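Local atomic coordinates of glutamate racemase (PDB entry 3UHF), a protein that belongs to the Asp/Glu/hydantoin racemase family, whose members have two alpha/beta domains that each carry a parallel beta-sheet. Residues A[53-59]-A[251-256]; A[116-121]-A[148-153]. All blocks are in the same frame, centred on the assembly; numbering follows the deposited sequence. Where two conformers were deposited one is given.

Contact 1: A[53-59]-A[251-256]; sequences IYYGDTA and HFYASS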
ATOM      1  N   ILE A  53       0.819   3.918 -14.788  1.00 27.06           N
ATOM      2  CA  ILE A  53      -0.012   2.798 -15.224  1.00 27.62           C
ATOM      3  C   ILE A  53      -0.376   1.981 -13.999  1.00 29.98           C
ATOM      4  O   ILE A  53       0.504   1.400 -13.365  1.00 27.82           O
ATOM      5  CB  ILE A  53       0.742   1.872 -16.209  1.00 27.81           C
ATOM      6  CG1 ILE A  53       1.426   2.676 -17.327  1.00 37.20           C
ATOM      7  CG2 ILE A  53      -0.194   0.797 -16.772  1.00 31.60           C
ATOM      8  CD1 ILE A  53       0.497   3.540 -18.133  1.00 42.61           C
ATOM      9  N   TYR A  54      -1.667   1.948 -13.663  1.00 26.39           N
ATOM     10  CA  TYR A  54      -2.171   1.169 -12.527  1.00 24.29           C
ATOM     11  C   TYR A  54      -2.771  -0.142 -13.029  1.00 23.67           C
ATOM     12  O   TYR A  54      -3.525  -0.153 -13.995  1.00 26.18           O
ATOM     13  CB  TYR A  54      -3.239   1.963 -11.755  1.00 22.09           C
ATOM     14  CG  TYR A  54      -3.765   1.280 -10.504  1.00 19.88           C
ATOM     15  CD1 TYR A  54      -3.212   1.551  -9.253  1.00 21.92           C
ATOM     16  CD2 TYR A  54      -4.818   0.367 -10.569  1.00 23.17           C
ATOM     17  CE1 TYR A  54      -3.688   0.939  -8.106  1.00 22.64           C
ATOM     18  CE2 TYR A  54      -5.299  -0.257  -9.416  1.00 21.68           C
ATOM     19  CZ  TYR A  54      -4.728   0.035  -8.193  1.00 24.21           C
ATOM     20  OH  TYR A  54      -5.187  -0.563  -7.043  1.00 18.61           O
ATOM     21  N   TYR A  55      -2.409  -1.242 -12.380  1.00 24.41           N
ATOM     22  CA  TYR A  55      -2.981  -2.540 -12.700  1.00 27.51           C
ATOM     23  C   TYR A  55      -3.421  -3.201 -11.408  1.00 24.23           C
ATOM     24  O   TYR A  55      -2.632  -3.331 -10.466  1.00 23.46           O
ATOM     25  CB  TYR A  55      -1.968  -3.432 -13.422  1.00 27.45           C
ATOM     26  CG  TYR A  55      -2.460  -4.856 -13.668  1.00 31.36           C
ATOM     27  CD1 TYR A  55      -3.574  -5.105 -14.461  1.00 32.48           C
ATOM     28  CD2 TYR A  55      -1.793  -5.942 -13.130  1.00 30.20           C
ATOM     29  CE1 TYR A  55      -4.022  -6.409 -14.692  1.00 32.95           C
ATOM     30  CE2 TYR A  55      -2.220  -7.238 -13.356  1.00 34.73           C
ATOM     31  CZ  TYR A  55      -3.338  -7.470 -14.133  1.00 37.24           C
ATOM     32  OH  TYR A  55      -3.752  -8.769 -14.350  1.00 33.23           O
ATOM     33  N   GLY A  56      -4.691  -3.603 -11.355  1.00 25.32           N
ATOM     34  CA  GLY A  56      -5.219  -4.281 -10.187  1.00 23.21           C
ATOM     35  C   GLY A  56      -5.710  -5.661 -10.591  1.00 20.59           C
ATOM     36  O   GLY A  56      -6.402  -5.793 -11.594  1.00 21.99           O
ATOM     37  N   ASP A  57      -5.331  -6.691  -9.834  1.00 22.44           N
ATOM     38  CA  ASP A  57      -5.694  -8.071 -10.201  1.00 25.05           C
ATOM     39  C   ASP A  57      -7.087  -8.419  -9.666  1.00 22.15           C
ATOM     40  O   ASP A  57      -7.273  -9.354  -8.881  1.00 20.20           O
ATOM     41  CB  ASP A  57      -4.644  -9.057  -9.680  1.00 22.43           C
ATOM     42  CG  ASP A  57      -4.855 -10.475 -10.198  1.00 27.20           C
ATOM     43  OD1 ASP A  57      -5.665 -10.672 -11.144  1.00 26.41           O
ATOM     44  OD2 ASP A  57      -4.197 -11.391  -9.661  1.00 22.33           O
ATOM     45  N   THR A  58      -8.070  -7.639 -10.075  1.00 19.68           N
ATOM     46  CA  THR A  58      -9.384  -7.736  -9.450  1.00 22.23           C
ATOM     47  C   THR A  58     -10.101  -9.065  -9.714  1.00 20.37           C
ATOM     48  O   THR A  58     -11.084  -9.366  -9.055  1.00 21.64           O
ATOM     49  CB  THR A  58     -10.285  -6.566  -9.883  1.00 22.23           C
ATOM     50  OG1 THR A  58     -10.337  -6.523 -11.309  1.00 25.34           O
ATOM     51  CG2 THR A  58      -9.720  -5.243  -9.355  1.00 23.69           C
ATOM     52  N   ALA A  59      -9.624  -9.853 -10.672  1.00 18.27           N
ATOM     53  CA  ALA A  59     -10.247 -11.153 -10.927  1.00 20.80           C
ATOM     54  C   ALA A  59      -9.902 -12.137  -9.816  1.00 22.02           C
ATOM     55  O   ALA A  59     -10.659 -13.060  -9.542  1.00 22.15           O
ATOM     56  CB  ALA A  59      -9.808 -11.718 -12.282  1.00 24.88           C
ATOM     57  N   HIS A 251      -3.502   5.695 -16.396  1.00 29.96           N
ATOM     58  CA  HIS A 251      -4.104   4.619 -17.178  1.00 30.30           C
ATOM     59  C   HIS A 251      -4.442   3.478 -16.237  1.00 32.62           C
ATOM     60  O   HIS A 251      -3.611   3.082 -15.421  1.00 31.57           O
ATOM     61  CB  HIS A 251      -3.147   4.121 -18.256  1.00 35.51           C
ATOM     62  CG  HIS A 251      -2.792   5.159 -19.272  1.00 42.43           C
ATOM     63  ND1 HIS A 251      -3.675   5.581 -20.242  1.00 41.94           N
ATOM     64  CD2 HIS A 251      -1.656   5.868 -19.464  1.00 43.74           C
ATOM     65  CE1 HIS A 251      -3.095   6.502 -20.991  1.00 49.51           C
ATOM     66  NE2 HIS A 251      -1.868   6.693 -20.541  1.00 44.38           N
ATOM     67  N   PHE A 252      -5.661   2.956 -16.356  1.00 29.25           N
ATOM     68  CA  PHE A 252      -6.127   1.891 -15.477  1.00 26.33           C
ATOM     69  C   PHE A 252      -6.335   0.590 -16.232  1.00 31.85           C
ATOM     70  O   PHE A 252      -6.970   0.569 -17.288  1.00 31.32           O
ATOM     71  CB  PHE A 252      -7.433   2.311 -14.803  1.00 27.31           C
ATOM     72  CG  PHE A 252      -7.277   3.483 -13.890  1.00 28.01           C
ATOM     73  CD1 PHE A 252      -7.535   4.771 -14.339  1.00 32.56           C
ATOM     74  CD2 PHE A 252      -6.859   3.298 -12.579  1.00 25.14           C
ATOM     75  CE1 PHE A 252      -7.379   5.856 -13.493  1.00 37.08           C
ATOM     76  CE2 PHE A 252      -6.697   4.382 -11.728  1.00 29.43           C
ATOM     77  CZ  PHE A 252      -6.952   5.663 -12.191  1.00 30.21           C
ATOM     78  N   TYR A 253      -5.802  -0.492 -15.679  1.00 26.33           N
ATOM     79  CA  TYR A 253      -6.050  -1.830 -16.197  1.00 29.44           C
ATOM     80  C   TYR A 253      -6.457  -2.766 -15.069  1.00 27.26           C
ATOM     81  O   TYR A 253      -6.059  -2.574 -13.924  1.00 26.82           O
ATOM     82  CB  TYR A 253      -4.806  -2.367 -16.892  1.00 30.37           C
ATOM     83  CG  TYR A 253      -4.371  -1.528 -18.072  1.00 28.85           C
ATOM     84  CD1 TYR A 253      -4.829  -1.810 -19.354  1.00 31.71           C
ATOM     85  CD2 TYR A 253      -3.502  -0.458 -17.908  1.00 29.43           C
ATOM     86  CE1 TYR A 253      -4.431  -1.046 -20.440  1.00 35.29           C
ATOM     87  CE2 TYR A 253      -3.094   0.314 -18.992  1.00 33.79           C
ATOM     88  CZ  TYR A 253      -3.562   0.016 -20.251  1.00 35.46           C
ATOM     89  OH  TYR A 253      -3.157   0.777 -21.328  1.00 37.08           O
ATOM     90  N   ALA A 254      -7.262  -3.775 -15.385  1.00 26.55           N
ATOM     91  CA  ALA A 254      -7.653  -4.734 -14.369  1.00 27.78           C
ATOM     92  C   ALA A 254      -7.925  -6.082 -15.005  1.00 30.30           C
ATOM     93  O   ALA A 254      -8.311  -6.158 -16.177  1.00 32.40           O
ATOM     94  CB  ALA A 254      -8.888  -4.242 -13.602  1.00 27.24           C
ATOM     95  N   SER A 255      -7.735  -7.145 -14.234  1.00 25.77           N
ATOM     96  CA  SER A 255      -7.965  -8.486 -14.761  1.00 28.06           C
ATOM     97  C   SER A 255      -9.455  -8.832 -14.825  1.00 32.42           C
ATOM     98  O   SER A 255      -9.833  -9.881 -15.351  1.00 31.86           O
ATOM     99  CB  SER A 255      -7.187  -9.526 -13.960  1.00 26.30           C
ATOM    100  OG  SER A 255      -7.486  -9.437 -12.580  1.00 24.90           O
ATOM    101  N   SER A 256     -10.298  -7.954 -14.291  1.00 27.16           N
ATOM    102  CA  SER A 256     -11.748  -8.096 -14.457  1.00 34.67           C
ATOM    103  C   SER A 256     -12.431  -6.740 -14.314  1.00 37.93           C
ATOM    104  O   SER A 256     -11.947  -5.891 -13.578  1.00 39.00           O
ATOM    105  CB  SER A 256     -12.317  -9.081 -13.436  1.00 36.86           C
ATOM    106  OG  SER A 256     -12.174  -8.582 -12.120  1.00 39.79           O
TER
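Ser255 OG joins the two segments just beyond the paired strands: it donates at 2.6 Å to Asp57 OD1, which receives it on the lone pair facing away from OD2, and accepts Ala59 N at 2.9 Å. Its hydroxyl sits between the backbone N and the carbonyl carbon (chi1 55°), turned toward residues 57-59. Beside it Thr58 OG1 donates to Ser256 O at 2.9 Å, from 22° out of the carbonyl plane. Upstream, strands 53-56 and 251-254 run parallel, Ile53 level with His251 and Gly56 with Ala254; strand 249-254 is the outermost strand on this side of the five-stranded parallel sheet. His251 O takes Tyr54 N at 2.9 Å, Tyr54 O takes Tyr253 N, Tyr253 O takes Gly56 N, and Gly56 O takes Ser255 N in a longer bond of 3.3 Å. On one face of the sheet Ile53 forks: CD1 meets His251 CD2 at 3.4 Å, while CG2 touches CD2 and CE2 of Tyr253. Tyr55 lies farther along this face, CD1 near Tyr253 CB and OH near Ser255 CB, and stacks on Phe81. On the other face Tyr54 CB packs on Phe252 CD2 at 3.9 Å, and helices 37-45 and 258-268 cover both rings; Tyr54 OH bonds to Gly33 O. Asp57 is the centre of an inverse gamma turn. With OD1 taking a hydroxyl and OD2 meeting Tyr63 OH and Arg60, its carboxylate is probably stabilised as the anion, and the bond from Ser255 ties the two loops together.

Contact 2: A[116-121]-A[148-153]; sequences VIDAGV and EYQKRL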
ATOM      1  N   VAL A 116       5.874  -1.243  -0.163  1.00 17.23           N
ATOM      2  CA  VAL A 116       5.468  -0.212   0.782  1.00 15.56           C
ATOM      3  C   VAL A 116       5.857  -0.509   2.233  1.00 22.95           C
ATOM      4  O   VAL A 116       5.605   0.301   3.123  1.00 20.65           O
ATOM      5  CB  VAL A 116       3.947   0.049   0.714  1.00 16.83           C
ATOM      6  CG1 VAL A 116       3.583   0.750  -0.599  1.00 18.98           C
ATOM      7  CG2 VAL A 116       3.159  -1.270   0.874  1.00 18.58           C
ATOM      8  N   ILE A 117       6.472  -1.658   2.480  1.00 17.88           N
ATOM      9  CA  ILE A 117       6.754  -2.047   3.859  1.00 14.96           C
ATOM     10  C   ILE A 117       7.960  -1.300   4.443  1.00 19.66           C
ATOM     11  O   ILE A 117       7.872  -0.747   5.539  1.00 19.38           O
ATOM     12  CB  ILE A 117       6.928  -3.572   3.995  1.00 15.34           C
ATOM     13  CG1 ILE A 117       5.602  -4.258   3.642  1.00 14.56           C
ATOM     14  CG2 ILE A 117       7.350  -3.935   5.404  1.00 16.30           C
ATOM     15  CD1 ILE A 117       5.657  -5.771   3.650  1.00 16.69           C
ATOM     16  N   ASP A 118       9.076  -1.287   3.721  0.84 17.42           N
ATOM     17  CA  ASP A 118      10.264  -0.551   4.166  0.84 17.95           C
ATOM     18  C   ASP A 118       9.897   0.917   4.401  0.84 21.45           C
ATOM     19  O   ASP A 118      10.210   1.497   5.453  0.84 18.92           O
ATOM     20  CB  ASP A 118      11.375  -0.696   3.126  0.84 20.41           C
ATOM     21  CG  ASP A 118      12.719  -0.158   3.601  0.84 36.29           C
ATOM     22  OD1 ASP A 118      12.787   0.447   4.694  0.84 37.34           O
ATOM     23  OD2 ASP A 118      13.717  -0.344   2.863  0.84 30.76           O
ATOM     24  N   ALA A 119       9.191   1.500   3.437  1.00 18.10           N
ATOM     25  CA  ALA A 119       8.745   2.880   3.555  1.00 21.13           C
ATOM     26  C   ALA A 119       7.896   3.123   4.801  1.00 19.10           C
ATOM     27  O   ALA A 119       8.065   4.131   5.482  1.00 18.70           O
ATOM     28  CB  ALA A 119       7.965   3.275   2.306  1.00 21.45           C
ATOM     29  N   GLY A 120       6.961   2.221   5.077  1.00 16.85           N
ATOM     30  CA  GLY A 120       6.092   2.368   6.233  1.00 15.25           C
ATOM     31  C   GLY A 120       6.863   2.276   7.545  1.00 20.02           C
ATOM     32  O   GLY A 120       6.592   2.999   8.502  1.00 16.86           O
ATOM     33  N   VAL A 121       7.829   1.371   7.604  1.00 16.89           N
ATOM     34  CA  VAL A 121       8.700   1.297   8.779  1.00 16.21           C
ATOM     35  C   VAL A 121       9.512   2.584   8.972  1.00 18.79           C
ATOM     36  O   VAL A 121       9.584   3.129  10.083  1.00 18.95           O
ATOM     37  CB  VAL A 121       9.622   0.066   8.701  1.00 18.71           C
ATOM     38  CG1 VAL A 121      10.680   0.119   9.796  1.00 21.42           C
ATOM     39  CG2 VAL A 121       8.775  -1.209   8.810  1.00 18.03           C
ATOM     40  N   GLU A 148       7.375  -9.571   8.242  1.00 23.05           N
ATOM     41  CA  GLU A 148       8.264  -8.568   7.651  1.00 17.80           C
ATOM     42  C   GLU A 148       8.290  -7.255   8.440  1.00 21.97           C
ATOM     43  O   GLU A 148       9.371  -6.696   8.688  1.00 21.28           O
ATOM     44  CB  GLU A 148       7.922  -8.335   6.174  1.00 22.71           C
ATOM     45  CG  GLU A 148       8.310  -9.513   5.277  1.00 24.93           C
ATOM     46  CD  GLU A 148       9.818  -9.634   5.091  1.00 35.91           C
ATOM     47  OE1 GLU A 148      10.312 -10.768   4.915  1.00 37.91           O
ATOM     48  OE2 GLU A 148      10.509  -8.592   5.119  1.00 31.96           O
ATOM     49  N   TYR A 149       7.124  -6.759   8.847  1.00 19.73           N
ATOM     50  CA  TYR A 149       7.101  -5.530   9.643  1.00 18.96           C
ATOM     51  C   TYR A 149       7.775  -5.765  10.979  1.00 21.76           C
ATOM     52  O   TYR A 149       8.563  -4.932  11.435  1.00 19.79           O
ATOM     53  CB  TYR A 149       5.674  -5.034   9.892  1.00 18.41           C
ATOM     54  CG  TYR A 149       5.083  -4.257   8.742  1.00 16.87           C
ATOM     55  CD1 TYR A 149       4.304  -4.897   7.784  1.00 17.98           C
ATOM     56  CD2 TYR A 149       5.296  -2.890   8.618  1.00 16.36           C
ATOM     57  CE1 TYR A 149       3.754  -4.203   6.726  1.00 15.90           C
ATOM     58  CE2 TYR A 149       4.740  -2.177   7.559  1.00 16.95           C
ATOM     59  CZ  TYR A 149       3.967  -2.848   6.619  1.00 17.66           C
ATOM     60  OH  TYR A 149       3.417  -2.176   5.562  1.00 17.64           O
ATOM     61  N   GLN A 150       7.449  -6.896  11.605  1.00 18.70           N
ATOM     62  CA  GLN A 150       7.996  -7.229  12.919  1.00 22.39           C
ATOM     63  C   GLN A 150       9.522  -7.286  12.878  1.00 24.54           C
ATOM     64  O   GLN A 150      10.197  -6.708  13.735  1.00 22.74           O
ATOM     65  CB  GLN A 150       7.453  -8.566  13.436  1.00 22.53           C
ATOM     66  CG  GLN A 150       5.944  -8.615  13.684  1.00 22.38           C
ATOM     67  CD  GLN A 150       5.181  -9.122  12.469  1.00 20.22           C
ATOM     68  OE1 GLN A 150       5.377  -8.627  11.366  1.00 23.65           O
ATOM     69  NE2 GLN A 150       4.329 -10.129  12.664  1.00 20.12           N
ATOM     70  N   LYS A 151      10.060  -7.979  11.878  1.00 20.70           N
ATOM     71  CA  LYS A 151      11.508  -8.142  11.760  1.00 23.87           C
ATOM     72  C   LYS A 151      12.223  -6.819  11.515  1.00 22.02           C
ATOM     73  O   LYS A 151      13.301  -6.575  12.070  1.00 20.15           O
ATOM     74  CB  LYS A 151      11.860  -9.137  10.649  1.00 28.44           C
ATOM     75  CG  LYS A 151      11.610 -10.607  11.008  1.00 38.23           C
ATOM     76  CD  LYS A 151      11.769 -11.495   9.770  1.00 49.32           C
ATOM     77  CE  LYS A 151      12.123 -12.935  10.129  1.00 59.98           C
ATOM     78  NZ  LYS A 151      10.957 -13.724  10.611  1.00 65.01           N
ATOM     79  N   ARG A 152      11.642  -5.976  10.674  0.64 21.33           N
ATOM     80  CA  ARG A 152      12.255  -4.678  10.407  0.64 22.41           C
ATOM     81  C   ARG A 152      12.270  -3.822  11.665  0.64 19.55           C
ATOM     82  O   ARG A 152      13.303  -3.264  12.030  0.64 19.69           O
ATOM     83  CB  ARG A 152      11.539  -3.953   9.265  0.64 24.40           C
ATOM     84  CG  ARG A 152      11.730  -4.606   7.907  0.64 27.31           C
ATOM     85  CD  ARG A 152      11.056  -3.801   6.802  0.64 29.57           C
ATOM     86  NE  ARG A 152      11.409  -4.302   5.474  0.64 34.09           N
ATOM     87  CZ  ARG A 152      12.509  -3.951   4.815  0.64 30.66           C
ATOM     88  NH1 ARG A 152      13.366  -3.098   5.359  0.64 29.80           N
ATOM     89  NH2 ARG A 152      12.758  -4.453   3.614  0.64 30.96           N
ATOM     90  N   LEU A 153      11.130  -3.735  12.336  1.00 18.39           N
ATOM     91  CA  LEU A 153      11.019  -2.929  13.550  1.00 19.75           C
ATOM     92  C   LEU A 153      11.948  -3.445  14.656  1.00 21.21           C
ATOM     93  O   LEU A 153      12.653  -2.669  15.314  1.00 21.82           O
ATOM     94  CB  LEU A 153       9.566  -2.925  14.025  1.00 20.56           C
ATOM     95  CG  LEU A 153       8.687  -2.045  13.130  1.00 19.75           C
ATOM     96  CD1 LEU A 153       7.211  -2.319  13.370  1.00 18.78           C
ATOM     97  CD2 LEU A 153       9.013  -0.584  13.375  1.00 21.27           C
TER
HETATM   98  O   HOH W   1       3.698   0.423   5.109  1.00 18.38           O
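Ile117 CG2 sits squarely over the Tyr149 ring, 3.6 Å from its centroid and 6° off the normal, a CH-pi contact. Its other branch reaches toward the phenol end, CG1 lying 3.6 Å from Tyr149 CE1. Val121 CG2 touches the same ring obliquely at CD2, while its CG1 meets Leu153 CD2 at 4.0 Å. The methylenes of Arg152 extend this apolar layer: CB lies against Val121 CG2 and CD against both Ile117 CG2 and Val121 CG2. Helices 117-121 and 148-153 cross here at -47° with their axes 10.1 Å apart; Tyr149 and Leu153 also pack on strand 135-139, so the contact joins helix 117-128 to the four-stranded parallel sheet of an alpha/beta domain. The charged contact is looser. In the conformers given here, the carboxylate of Asp118 stacks on the Arg152 guanidinium, planes 19° apart, and OD1 is 3.7 Å from NH1, a long salt bridge to which no N-H is directed and which may not persist in the alternate copies. Polar links gather at the far end of the phenol, where a water in the ring plane lies 2.7 Å from Tyr149 OH and donates to Val116 O at 2.8 Å. Asn95 ND2 also hydrogen-bonds this hydroxyl.

In the fold
The two contacts lie on opposite sides of the chain's centre, their own centres 26 Å apart and their nearest atoms about 10 Å apart, without touching. Along the chain, contact 2 is nested inside the loop closed by contact 1, which pairs segments 192 residues apart. Each approaches the bound D-glutamic acid: the Tyr54 side chain of contact 1 comes to about 7 Å from it and the Val116 side chain of contact 2 to about 6 Å. The links to the pocket are second-shell ones. Tyr63, which holds Asp57, and Asn95, which holds Tyr149, are both pocket residues.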